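Local coordinates for protein tryptophan synthase alpha chain (Aquifex aeolicus, PDB 2EKC) that probably cleaves indoleglycerol phosphate to indole and glyceraldehyde 3-phosphate, as the alpha subunit of the enzyme that completes tryptophan biosynthesis, at residues 17-22 with 229-234. Residues are numbered along the deposited sequence; the frame is centred on the assembly and turned at random.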
loop_
_atom_site.group_PDB
_atom_site.type_symbol
_atom_site.label_atom_id
_atom_site.label_comp_id
_atom_site.label_asym_id
_atom_site.label_seq_id
_atom_site.Cartn_x
_atom_site.Cartn_y
_atom_site.Cartn_z
ATOM N N LYS A 17 8.154 9.960 -9.242
ATOM C CA LYS A 17 7.680 8.595 -9.072
ATOM C C LYS A 17 6.994 8.653 -7.711
ATOM O O LYS A 17 7.348 9.486 -6.869
ATOM C CB LYS A 17 8.841 7.600 -9.028
ATOM C CG LYS A 17 9.773 7.673 -10.226
ATOM C CD LYS A 17 9.023 7.572 -11.540
ATOM C CE LYS A 17 9.987 7.650 -12.713
ATOM N NZ LYS A 17 9.273 7.721 -14.012
ATOM N N ALA A 18 6.022 7.781 -7.492
ATOM C CA ALA A 18 5.288 7.784 -6.234
ATOM C C ALA A 18 5.999 7.072 -5.094
ATOM O O ALA A 18 6.683 6.072 -5.301
ATOM C CB ALA A 18 3.914 7.153 -6.438
ATOM N N LEU A 19 5.847 7.613 -3.891
ATOM C CA LEU A 19 6.397 6.979 -2.702
ATOM C C LEU A 19 5.167 6.465 -1.966
ATOM O O LEU A 19 4.286 7.248 -1.595
ATOM C CB LEU A 19 7.138 7.968 -1.800
ATOM C CG LEU A 19 7.448 7.374 -0.413
ATOM C CD1 LEU A 19 8.247 6.082 -0.565
ATOM C CD2 LEU A 19 8.212 8.375 0.434
ATOM N N VAL A 20 5.090 5.152 -1.796
ATOM C CA VAL A 20 3.971 4.530 -1.097
ATOM C C VAL A 20 4.491 4.127 0.278
ATOM O O VAL A 20 5.391 3.296 0.375
ATOM C CB VAL A 20 3.489 3.273 -1.854
ATOM C CG1 VAL A 20 2.328 2.635 -1.127
ATOM C CG2 VAL A 20 3.088 3.646 -3.269
ATOM N N SER A 21 3.943 4.725 1.334
ATOM C CA SER A 21 4.383 4.426 2.694
ATOM C C SER A 21 3.393 3.529 3.418
ATOM O O SER A 21 2.181 3.764 3.397
ATOM C CB SER A 21 4.586 5.721 3.485
ATOM O OG SER A 21 5.543 6.544 2.844
ATOM N N TYR A 22 3.930 2.509 4.074
ATOM C CA TYR A 22 3.127 1.536 4.789
ATOM C C TYR A 22 3.426 1.553 6.286
ATOM O O TYR A 22 4.571 1.366 6.705
ATOM C CB TYR A 22 3.403 0.157 4.163
ATOM C CG TYR A 22 2.772 -1.056 4.815
ATOM C CD1 TYR A 22 1.523 -0.992 5.431
ATOM C CD2 TYR A 22 3.420 -2.294 4.768
ATOM C CE1 TYR A 22 0.935 -2.134 5.991
ATOM C CE2 TYR A 22 2.842 -3.439 5.319
ATOM C CZ TYR A 22 1.603 -3.351 5.930
ATOM O OH TYR A 22 1.047 -4.483 6.487
ATOM N N ASP A 229 6.731 3.003 -11.546
ATOM C CA ASP A 229 6.076 4.299 -11.400
ATOM C C ASP A 229 6.062 4.711 -9.934
ATOM O O ASP A 229 5.666 5.826 -9.585
ATOM C CB ASP A 229 4.657 4.224 -11.950
ATOM C CG ASP A 229 4.631 3.798 -13.401
ATOM O OD1 ASP A 229 5.203 4.530 -14.229
ATOM O OD2 ASP A 229 4.058 2.730 -13.710
ATOM N N GLY A 230 6.514 3.803 -9.077
ATOM C CA GLY A 230 6.562 4.092 -7.658
ATOM C C GLY A 230 7.183 2.970 -6.851
ATOM O O GLY A 230 7.356 1.849 -7.341
ATOM N N VAL A 231 7.528 3.278 -5.605
ATOM C CA VAL A 231 8.123 2.289 -4.718
ATOM C C VAL A 231 7.367 2.248 -3.396
ATOM O O VAL A 231 6.867 3.267 -2.915
ATOM C CB VAL A 231 9.605 2.601 -4.441
ATOM C CG1 VAL A 231 10.375 2.641 -5.751
ATOM C CG2 VAL A 231 9.733 3.920 -3.710
ATOM N N VAL A 232 7.291 1.057 -2.817
ATOM C CA VAL A 232 6.601 0.859 -1.555
ATOM C C VAL A 232 7.622 0.610 -0.453
ATOM O O VAL A 232 8.506 -0.238 -0.595
ATOM C CB VAL A 232 5.649 -0.352 -1.640
ATOM C CG1 VAL A 232 4.832 -0.467 -0.362
ATOM C CG2 VAL A 232 4.744 -0.209 -2.859
ATOM N N VAL A 233 7.507 1.369 0.633
ATOM C CA VAL A 233 8.408 1.234 1.778
ATOM C C VAL A 233 7.538 0.960 2.997
ATOM O O VAL A 233 6.558 1.662 3.226
ATOM C CB VAL A 233 9.208 2.529 2.014
ATOM C CG1 VAL A 233 10.180 2.346 3.171
ATOM C CG2 VAL A 233 9.948 2.909 0.737
ATOM N N GLY A 234 7.894 -0.060 3.769
ATOM C CA GLY A 234 7.116 -0.401 4.945
ATOM C C GLY A 234 7.944 -0.763 6.167
ATOM O O GLY A 234 7.955 -0.021 7.148
HETATM O O HOH W 1 5.970 7.017 -14.032
#
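Val20 and Val232 lie side by side on the inner face of a TIM barrel, where the parallel strands 18-24 and 230-233, first and last of eight, meet to close the cylinder. Each valine has CG1 anti to its backbone N, and the two side chains cross at a slant, Val232 CG2 lying 3.8 Å from Val20 CB. Both also touch Glu49, a predicted proton acceptor on strand 47-51, which flanks strand 18-24 on its other side. An alanine in place of Val232 would probably open a gap beside Val20 and leave its CG1 branch with less to pack against.

On the outer face, with Leu19 CG anti to the backbone N (chi1 167°) and chi2 at 56°, CD1 leans to the neighbouring strand. There it meets CG2 of Val233 at 3.8 Å and, more loosely, CG2 of Val231, while helix 246-258 covers Leu19 and Val233. Five backbone hydrogen bonds, alternating in direction, zip the strands together, among them Val20 N to Val231 O at 2.8 Å. At the C-terminal end, Tyr22 CB and ring atom CD2 pass beside Gly234 CA, the nearer at 3.8 Å, before the far end of the side chain leads away; the side chain also touches Glu49 and Asp60, both predicted catalytic. At the other end, Asp229 OD2 takes a hydrogen bond from Val209 N and a salt bridge from Arg202, and a water donates to Asp229 OD1 at 2.6 Å while accepting a weak bond from Lys17 NZ.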